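Local coordinates for protein transcriptional regulator (Streptococcus dysgalactiae, PDB 4YV9) that acts as a quorum-sensing transcriptional regulator that receives SHP pheromones and binds DNA, probably through its helix-turn-helix domain, at residues E223-K235 with K244-Y256. Residues are numbered along the deposited sequence; the frame is centred on the assembly and turned at random.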
ATOM      1  N   GLU B 223      -7.869  -7.147   7.632  1.00 34.78           N
ATOM      2  CA  GLU B 223      -7.326  -8.473   7.853  1.00 34.02           C
ATOM      3  C   GLU B 223      -7.385  -8.846   9.323  1.00 32.34           C
ATOM      4  O   GLU B 223      -7.598  -9.992   9.645  1.00 33.79           O
ATOM      5  CB  GLU B 223      -5.883  -8.556   7.336  1.00 34.92           C
ATOM      6  CG  GLU B 223      -5.782  -8.416   5.819  1.00 34.35           C
ATOM      7  CD  GLU B 223      -5.906  -6.969   5.345  1.00 38.64           C
ATOM      8  OE1 GLU B 223      -5.658  -6.043   6.162  1.00 40.36           O
ATOM      9  OE2 GLU B 223      -6.229  -6.765   4.154  1.00 38.16           O
ATOM     10  N   LYS B 224      -7.171  -7.881  10.215  1.00 32.11           N
ATOM     11  CA  LYS B 224      -7.279  -8.156  11.649  1.00 33.95           C
ATOM     12  C   LYS B 224      -8.708  -8.555  12.046  1.00 32.47           C
ATOM     13  O   LYS B 224      -8.903  -9.388  12.934  1.00 32.24           O
ATOM     14  CB  LYS B 224      -6.843  -6.943  12.457  1.00 31.21           C
ATOM     15  CG  LYS B 224      -5.328  -6.694  12.396  1.00 39.32           C
ATOM     16  CD  LYS B 224      -4.953  -5.424  13.138  1.00 33.36           C
ATOM     17  CE  LYS B 224      -3.428  -5.338  13.351  1.00 39.41           C
ATOM     18  NZ  LYS B 224      -3.039  -3.964  13.730  1.00 33.69           N
ATOM     19  N   THR B 225      -9.694  -7.948  11.391  1.00 33.21           N
ATOM     20  CA  THR B 225     -11.094  -8.250  11.703  1.00 37.27           C
ATOM     21  C   THR B 225     -11.468  -9.642  11.217  1.00 36.39           C
ATOM     22  O   THR B 225     -12.106 -10.406  11.941  1.00 36.63           O
ATOM     23  CB  THR B 225     -12.043  -7.241  11.082  1.00 37.56           C
ATOM     24  OG1 THR B 225     -11.755  -5.941  11.599  1.00 36.19           O
ATOM     25  CG2 THR B 225     -13.501  -7.609  11.390  1.00 37.51           C
ATOM     26  N   VAL B 226     -11.059  -9.971   9.991  1.00 37.17           N
ATOM     27  CA  VAL B 226     -11.313 -11.304   9.451  1.00 38.51           C
ATOM     28  C   VAL B 226     -10.570 -12.348  10.283  1.00 38.31           C
ATOM     29  O   VAL B 226     -11.123 -13.393  10.623  1.00 41.68           O
ATOM     30  CB  VAL B 226     -10.900 -11.390   7.960  1.00 44.07           C
ATOM     31  CG1 VAL B 226     -10.889 -12.826   7.469  1.00 39.39           C
ATOM     32  CG2 VAL B 226     -11.846 -10.534   7.097  1.00 36.53           C
ATOM     33  N   PHE B 227      -9.317 -12.052  10.629  1.00 40.51           N
ATOM     34  CA  PHE B 227      -8.523 -12.955  11.464  1.00 38.92           C
ATOM     35  C   PHE B 227      -9.137 -13.135  12.856  1.00 35.26           C
ATOM     36  O   PHE B 227      -9.065 -14.217  13.429  1.00 38.50           O
ATOM     37  CB  PHE B 227      -7.091 -12.440  11.573  1.00 36.18           C
ATOM     38  CG  PHE B 227      -6.152 -13.376  12.287  1.00 41.07           C
ATOM     39  CD1 PHE B 227      -6.024 -14.701  11.890  1.00 42.74           C
ATOM     40  CD2 PHE B 227      -5.389 -12.928  13.345  1.00 42.61           C
ATOM     41  CE1 PHE B 227      -5.159 -15.561  12.547  1.00 43.11           C
ATOM     42  CE2 PHE B 227      -4.520 -13.787  14.004  1.00 51.05           C
ATOM     43  CZ  PHE B 227      -4.410 -15.102  13.600  1.00 48.74           C
ATOM     44  N   LEU B 228      -9.744 -12.086  13.404  1.00 35.87           N
ATOM     45  CA  LEU B 228     -10.469 -12.228  14.673  1.00 39.88           C
ATOM     46  C   LEU B 228     -11.548 -13.300  14.522  1.00 38.44           C
ATOM     47  O   LEU B 228     -11.740 -14.136  15.397  1.00 38.65           O
ATOM     48  CB  LEU B 228     -11.103 -10.899  15.095  1.00 36.68           C
ATOM     49  CG  LEU B 228     -11.949 -10.899  16.365  1.00 37.54           C
ATOM     50  CD1 LEU B 228     -11.123 -11.347  17.554  1.00 42.40           C
ATOM     51  CD2 LEU B 228     -12.485  -9.496  16.584  1.00 39.00           C
ATOM     52  N   TYR B 229     -12.230 -13.282  13.382  1.00 41.01           N
ATOM     53  CA  TYR B 229     -13.337 -14.206  13.167  1.00 49.55           C
ATOM     54  C   TYR B 229     -12.819 -15.625  12.970  1.00 45.11           C
ATOM     55  O   TYR B 229     -13.282 -16.549  13.605  1.00 46.07           O
ATOM     56  CB  TYR B 229     -14.176 -13.788  11.959  1.00 48.86           C
ATOM     57  CG  TYR B 229     -15.399 -14.663  11.783  1.00 47.98           C
ATOM     58  CD1 TYR B 229     -15.319 -15.879  11.106  1.00 46.29           C
ATOM     59  CD2 TYR B 229     -16.630 -14.278  12.294  1.00 39.99           C
ATOM     60  CE1 TYR B 229     -16.424 -16.680  10.940  1.00 46.51           C
ATOM     61  CE2 TYR B 229     -17.741 -15.075  12.127  1.00 44.29           C
ATOM     62  CZ  TYR B 229     -17.628 -16.277  11.453  1.00 44.06           C
ATOM     63  OH  TYR B 229     -18.727 -17.077  11.293  1.00 49.07           O
ATOM     64  N   VAL B 230     -11.827 -15.760  12.098  1.00 45.81           N
ATOM     65  CA  VAL B 230     -11.350 -17.053  11.635  1.00 41.82           C
ATOM     66  C   VAL B 230     -10.625 -17.799  12.744  1.00 44.52           C
ATOM     67  O   VAL B 230     -10.802 -19.008  12.931  1.00 48.70           O
ATOM     68  CB  VAL B 230     -10.412 -16.863  10.417  1.00 42.68           C
ATOM     69  CG1 VAL B 230      -9.676 -18.157  10.090  1.00 42.20           C
ATOM     70  CG2 VAL B 230     -11.210 -16.345   9.209  1.00 39.80           C
ATOM     71  N   HIS B 231      -9.807 -17.061  13.487  1.00 43.90           N
ATOM     72  CA  HIS B 231      -9.107 -17.620  14.631  1.00 45.48           C
ATOM     73  C   HIS B 231     -10.112 -18.034  15.713  1.00 48.75           C
ATOM     74  O   HIS B 231      -9.960 -19.075  16.347  1.00 48.48           O
ATOM     75  CB  HIS B 231      -8.096 -16.604  15.170  1.00 44.75           C
ATOM     76  CG  HIS B 231      -7.187 -17.153  16.222  1.00 54.60           C
ATOM     77  ND1 HIS B 231      -6.525 -16.351  17.125  1.00 65.36           N
ATOM     78  CD2 HIS B 231      -6.826 -18.425  16.516  1.00 57.97           C
ATOM     79  CE1 HIS B 231      -5.802 -17.105  17.936  1.00 61.22           C
ATOM     80  NE2 HIS B 231      -5.965 -18.367  17.584  1.00 57.84           N
ATOM     81  N   GLY B 232     -11.150 -17.223  15.907  1.00 46.29           N
ATOM     82  CA  GLY B 232     -12.211 -17.574  16.837  1.00 44.08           C
ATOM     83  C   GLY B 232     -12.850 -18.876  16.402  1.00 57.98           C
ATOM     84  O   GLY B 232     -13.178 -19.736  17.227  1.00 59.57           O
ATOM     85  N   TYR B 233     -13.006 -19.022  15.089  1.00 55.12           N
ATOM     86  CA  TYR B 233     -13.575 -20.230  14.492  1.00 58.38           C
ATOM     87  C   TYR B 233     -12.678 -21.438  14.765  1.00 58.84           C
ATOM     88  O   TYR B 233     -13.158 -22.527  15.099  1.00 61.39           O
ATOM     89  CB  TYR B 233     -13.779 -20.007  12.990  1.00 60.22           C
ATOM     90  CG  TYR B 233     -14.256 -21.200  12.187  1.00 66.57           C
ATOM     91  CD1 TYR B 233     -15.313 -21.991  12.622  1.00 72.14           C
ATOM     92  CD2 TYR B 233     -13.664 -21.507  10.965  1.00 72.96           C
ATOM     93  CE1 TYR B 233     -15.753 -23.072  11.870  1.00 77.72           C
ATOM     94  CE2 TYR B 233     -14.097 -22.577  10.207  1.00 79.45           C
ATOM     95  CZ  TYR B 233     -15.135 -23.358  10.664  1.00 80.02           C
ATOM     96  OH  TYR B 233     -15.551 -24.424   9.904  1.00 87.62           O
ATOM     97  N   TYR B 234     -11.372 -21.232  14.642  1.00 55.32           N
ATOM     98  CA  TYR B 234     -10.391 -22.248  15.009  1.00 57.29           C
ATOM     99  C   TYR B 234     -10.495 -22.602  16.488  1.00 53.04           C
ATOM    100  O   TYR B 234     -10.431 -23.771  16.854  1.00 55.51           O
ATOM    101  CB  TYR B 234      -8.980 -21.761  14.676  1.00 56.62           C
ATOM    102  CG  TYR B 234      -7.862 -22.529  15.343  1.00 54.90           C
ATOM    103  CD1 TYR B 234      -7.398 -23.718  14.805  1.00 49.12           C
ATOM    104  CD2 TYR B 234      -7.260 -22.049  16.498  1.00 61.01           C
ATOM    105  CE1 TYR B 234      -6.374 -24.409  15.393  1.00 58.42           C
ATOM    106  CE2 TYR B 234      -6.224 -22.736  17.100  1.00 64.73           C
ATOM    107  CZ  TYR B 234      -5.785 -23.917  16.542  1.00 64.63           C
ATOM    108  OH  TYR B 234      -4.758 -24.615  17.131  1.00 66.99           O
ATOM    109  N   LYS B 235     -10.653 -21.582  17.329  1.00 57.99           N
ATOM    110  CA  LYS B 235     -10.783 -21.780  18.771  1.00 58.64           C
ATOM    111  C   LYS B 235     -12.033 -22.586  19.095  1.00 65.43           C
ATOM    112  O   LYS B 235     -12.003 -23.492  19.938  1.00 65.98           O
ATOM    113  CB  LYS B 235     -10.831 -20.440  19.508  1.00 55.72           C
ATOM    114  CG  LYS B 235      -9.533 -19.656  19.497  1.00 62.47           C
ATOM    115  CD  LYS B 235      -9.676 -18.390  20.324  1.00 67.99           C
ATOM    116  CE  LYS B 235      -8.598 -17.380  19.982  1.00 70.33           C
ATOM    117  NZ  LYS B 235      -8.730 -16.142  20.797  1.00 77.52           N
ATOM    118  N   LYS B 244     -16.490 -18.106  20.103  1.00 52.49           N
ATOM    119  CA  LYS B 244     -17.762 -17.526  19.690  1.00 53.62           C
ATOM    120  C   LYS B 244     -17.804 -16.044  20.038  1.00 47.58           C
ATOM    121  O   LYS B 244     -18.362 -15.252  19.297  1.00 45.30           O
ATOM    122  CB  LYS B 244     -18.955 -18.244  20.351  1.00 59.97           C
ATOM    123  CG  LYS B 244     -19.144 -19.706  19.958  1.00 63.15           C
ATOM    124  CD  LYS B 244     -20.341 -20.330  20.705  1.00 66.25           C
ATOM    125  CE  LYS B 244     -20.532 -21.803  20.346  1.00 72.79           C
ATOM    126  NZ  LYS B 244     -21.672 -22.454  21.068  1.00 76.23           N
ATOM    127  N   ASP B 245     -17.232 -15.666  21.179  1.00 50.82           N
ATOM    128  CA  ASP B 245     -17.153 -14.249  21.524  1.00 48.86           C
ATOM    129  C   ASP B 245     -16.326 -13.500  20.475  1.00 52.99           C
ATOM    130  O   ASP B 245     -16.708 -12.423  20.017  1.00 47.33           O
ATOM    131  CB  ASP B 245     -16.545 -14.052  22.910  1.00 50.39           C
ATOM    132  CG  ASP B 245     -17.383 -14.672  24.011  1.00 69.93           C
ATOM    133  OD1 ASP B 245     -18.617 -14.802  23.827  1.00 69.59           O
ATOM    134  OD2 ASP B 245     -16.804 -15.030  25.063  1.00 76.79           O
ATOM    135  N   ASP B 246     -15.199 -14.080  20.087  1.00 48.18           N
ATOM    136  CA  ASP B 246     -14.360 -13.462  19.059  1.00 46.81           C
ATOM    137  C   ASP B 246     -15.121 -13.272  17.746  1.00 47.16           C
ATOM    138  O   ASP B 246     -15.055 -12.201  17.132  1.00 44.76           O
ATOM    139  CB  ASP B 246     -13.105 -14.291  18.822  1.00 48.50           C
ATOM    140  CG  ASP B 246     -12.167 -14.273  20.016  1.00 55.88           C
ATOM    141  OD1 ASP B 246     -12.397 -13.468  20.948  1.00 57.72           O
ATOM    142  OD2 ASP B 246     -11.194 -15.055  20.013  1.00 53.22           O
HETATM  143  N   MSE B 247     -15.861 -14.298  17.328  1.00 47.29           N
HETATM  144  CA  MSE B 247     -16.607 -14.222  16.076  1.00 41.98           C
HETATM  145  C   MSE B 247     -17.698 -13.159  16.161  1.00 43.19           C
HETATM  146  O   MSE B 247     -17.909 -12.401  15.205  1.00 42.46           O
HETATM  147  CB  MSE B 247     -17.210 -15.586  15.717  1.00 51.86           C
HETATM  148  CG  MSE B 247     -16.169 -16.627  15.308  1.00 52.92           C
HETATM  149 SE   MSE B 247     -16.819 -18.484  15.398  1.00 67.92          SE
HETATM  150  CE  MSE B 247     -17.254 -18.757  13.535  1.00 56.82           C
ATOM    151  N   ARG B 248     -18.396 -13.097  17.296  1.00 44.74           N
ATOM    152  CA  ARG B 248     -19.445 -12.088  17.459  1.00 44.58           C
ATOM    153  C   ARG B 248     -18.861 -10.664  17.467  1.00 45.25           C
ATOM    154  O   ARG B 248     -19.485  -9.738  16.961  1.00 41.34           O
ATOM    155  CB  ARG B 248     -20.253 -12.346  18.728  1.00 45.45           C
ATOM    156  CG  ARG B 248     -21.408 -13.312  18.498  1.00 59.50           C
ATOM    157  CD  ARG B 248     -22.141 -13.643  19.792  1.00 70.11           C
ATOM    158  NE  ARG B 248     -21.203 -14.074  20.826  1.00 70.55           N
ATOM    159  CZ  ARG B 248     -21.512 -14.896  21.822  1.00 77.62           C
ATOM    160  NH1 ARG B 248     -22.744 -15.382  21.932  1.00 75.78           N
ATOM    161  NH2 ARG B 248     -20.586 -15.230  22.709  1.00 77.76           N
ATOM    162  N   GLN B 249     -17.667 -10.496  18.038  1.00 39.85           N
ATOM    163  CA  GLN B 249     -16.984  -9.197  18.007  1.00 39.50           C
ATOM    164  C   GLN B 249     -16.638  -8.773  16.577  1.00 40.90           C
ATOM    165  O   GLN B 249     -16.832  -7.614  16.192  1.00 43.66           O
ATOM    166  CB  GLN B 249     -15.714  -9.241  18.868  1.00 39.13           C
ATOM    167  CG  GLN B 249     -16.007  -9.336  20.370  1.00 45.76           C
ATOM    168  CD  GLN B 249     -14.754  -9.579  21.180  1.00 51.63           C
ATOM    169  OE1 GLN B 249     -13.664  -9.624  20.632  1.00 50.16           O
ATOM    170  NE2 GLN B 249     -14.905  -9.733  22.488  1.00 56.98           N
ATOM    171  N   ALA B 250     -16.142  -9.717  15.785  1.00 41.40           N
ATOM    172  CA  ALA B 250     -15.828  -9.426  14.387  1.00 39.77           C
ATOM    173  C   ALA B 250     -17.079  -8.997  13.640  1.00 39.78           C
ATOM    174  O   ALA B 250     -17.027  -8.062  12.847  1.00 40.77           O
ATOM    175  CB  ALA B 250     -15.189 -10.629  13.708  1.00 35.32           C
ATOM    176  N   LEU B 251     -18.205  -9.664  13.904  1.00 34.30           N
ATOM    177  CA  LEU B 251     -19.462  -9.308  13.250  1.00 39.51           C
ATOM    178  C   LEU B 251     -19.831  -7.867  13.577  1.00 37.95           C
ATOM    179  O   LEU B 251     -20.227  -7.103  12.692  1.00 37.45           O
ATOM    180  CB  LEU B 251     -20.608 -10.248  13.676  1.00 41.14           C
ATOM    181  CG  LEU B 251     -20.564 -11.700  13.194  1.00 43.48           C
ATOM    182  CD1 LEU B 251     -21.759 -12.527  13.718  1.00 42.49           C
ATOM    183  CD2 LEU B 251     -20.487 -11.758  11.680  1.00 41.52           C
ATOM    184  N   GLN B 252     -19.721  -7.517  14.857  1.00 31.81           N
ATOM    185  CA  GLN B 252     -20.005  -6.159  15.325  1.00 41.01           C
ATOM    186  C   GLN B 252     -19.150  -5.121  14.594  1.00 39.46           C
ATOM    187  O   GLN B 252     -19.636  -4.039  14.245  1.00 32.99           O
ATOM    188  CB  GLN B 252     -19.755  -6.036  16.833  1.00 47.08           C
ATOM    189  CG  GLN B 252     -20.729  -6.796  17.726  1.00 61.72           C
ATOM    190  CD  GLN B 252     -20.404  -6.625  19.210  1.00 77.71           C
ATOM    191  OE1 GLN B 252     -20.388  -5.508  19.732  1.00 82.39           O
ATOM    192  NE2 GLN B 252     -20.138  -7.737  19.891  1.00 86.52           N
ATOM    193  N   ILE B 253     -17.880  -5.448  14.367  1.00 37.94           N
ATOM    194  CA  ILE B 253     -16.981  -4.534  13.651  1.00 33.46           C
ATOM    195  C   ILE B 253     -17.520  -4.249  12.234  1.00 35.13           C
ATOM    196  O   ILE B 253     -17.700  -3.092  11.857  1.00 35.04           O
ATOM    197  CB  ILE B 253     -15.540  -5.105  13.584  1.00 32.86           C
ATOM    198  CG1 ILE B 253     -14.948  -5.156  14.993  1.00 33.15           C
ATOM    199  CG2 ILE B 253     -14.655  -4.248  12.686  1.00 32.88           C
ATOM    200  CD1 ILE B 253     -13.581  -5.783  15.083  1.00 36.72           C
ATOM    201  N   PHE B 254     -17.788  -5.298  11.457  1.00 34.26           N
ATOM    202  CA  PHE B 254     -18.399  -5.137  10.130  1.00 32.31           C
ATOM    203  C   PHE B 254     -19.658  -4.268  10.214  1.00 36.84           C
ATOM    204  O   PHE B 254     -19.863  -3.362   9.405  1.00 35.95           O
ATOM    205  CB  PHE B 254     -18.775  -6.495   9.520  1.00 35.23           C
ATOM    206  CG  PHE B 254     -17.605  -7.363   9.153  1.00 40.08           C
ATOM    207  CD1 PHE B 254     -16.480  -6.831   8.532  1.00 41.08           C
ATOM    208  CD2 PHE B 254     -17.639  -8.725   9.414  1.00 39.45           C
ATOM    209  CE1 PHE B 254     -15.408  -7.649   8.184  1.00 35.92           C
ATOM    210  CE2 PHE B 254     -16.571  -9.541   9.079  1.00 40.21           C
ATOM    211  CZ  PHE B 254     -15.454  -9.005   8.460  1.00 33.80           C
ATOM    212  N   LYS B 255     -20.500  -4.574  11.200  1.00 39.38           N
ATOM    213  CA  LYS B 255     -21.748  -3.858  11.429  1.00 39.16           C
ATOM    214  C   LYS B 255     -21.518  -2.377  11.688  1.00 42.10           C
ATOM    215  O   LYS B 255     -22.082  -1.519  11.005  1.00 35.16           O
ATOM    216  CB  LYS B 255     -22.490  -4.472  12.613  1.00 38.85           C
ATOM    217  CG  LYS B 255     -23.877  -3.910  12.857  1.00 44.66           C
ATOM    218  CD  LYS B 255     -24.421  -4.503  14.150  1.00 58.83           C
ATOM    219  CE  LYS B 255     -25.780  -3.954  14.521  1.00 68.88           C
ATOM    220  NZ  LYS B 255     -26.209  -4.518  15.835  1.00 77.71           N
ATOM    221  N   TYR B 256     -20.669  -2.097  12.675  1.00 35.69           N
ATOM    222  CA  TYR B 256     -20.368  -0.737  13.085  1.00 39.20           C
ATOM    223  C   TYR B 256     -19.796   0.081  11.925  1.00 34.72           C
ATOM    224  O   TYR B 256     -20.066   1.269  11.833  1.00 40.42           O
ATOM    225  CB  TYR B 256     -19.382  -0.734  14.277  1.00 40.61           C
ATOM    226  CG  TYR B 256     -19.966  -1.232  15.588  1.00 43.52           C
ATOM    227  CD1 TYR B 256     -21.333  -1.458  15.727  1.00 42.95           C
ATOM    228  CD2 TYR B 256     -19.150  -1.472  16.695  1.00 39.39           C
ATOM    229  CE1 TYR B 256     -21.871  -1.909  16.922  1.00 46.18           C
ATOM    230  CE2 TYR B 256     -19.684  -1.919  17.901  1.00 40.97           C
ATOM    231  CZ  TYR B 256     -21.045  -2.142  18.006  1.00 47.65           C
ATOM    232  OH  TYR B 256     -21.590  -2.588  19.196  1.00 49.43           O
TER
HETATM  233  O   HOH W   1      -9.720 -14.902  17.464  1.00 45.64           O
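Met247, modelled as selenomethionine, lies across one face of the Tyr229 ring: its CG sits 3.9 Å from the ring centroid, close to the normal, and makes a CH-pi contact. A turn about the CG-SE bond (chi3 99°) brings CE back to the phenol end, 3.3 Å from Tyr229 CZ. SE itself stands farther above the same ring, a Met-aromatic contact, and CE also touches Tyr233 CB. Ala250 CB lies at the edge of the Tyr229 ring, near its plane, while the ring's CE2 side reaches Leu251 CD2.

Next along the helix, Leu228 is a knob in the hole formed by Asp246, Gln249, Ala250 and Ile253. Its CD1 branch rests on Asp246 CB, and CD2 runs on to Ile253 CD1 at 4.2 Å. Toward the far end, Thr225 swings CG2 anti to its backbone N, which lays that methyl over the Phe254 face, toward the rim, 4.0 Å from the ring centroid. Val226 CG2 meets the same ring at its edge.

The two helices form an antiparallel hairpin in the TPR-like C-terminal domain of Rgg; over segments 223-235 and 244-256 their axes approach to 7.6 Å, their directions 158° apart. Gly232, with no side chain on the face turned to the second helix, lets the backbones close in, its CA 3.9 Å from Asp246 CB.

Near Gly232 the extended Lys235 brings NZ to Asp246 OD2 in a 2.8 Å salt bridge, nearly along the carboxylate C-O axis. A water also donates to that oxygen and to Leu228 O, so OD2 receives two bonds. Farther out, Tyr266 and His269 of helix 260-273 set their rings edge-to-face with Tyr229, and Asp197 OD1 hydrogen-bonds the Tyr233 hydroxyl. Phe254 packs on Phe221 of the second subunit, and Val226 on the bound peptide.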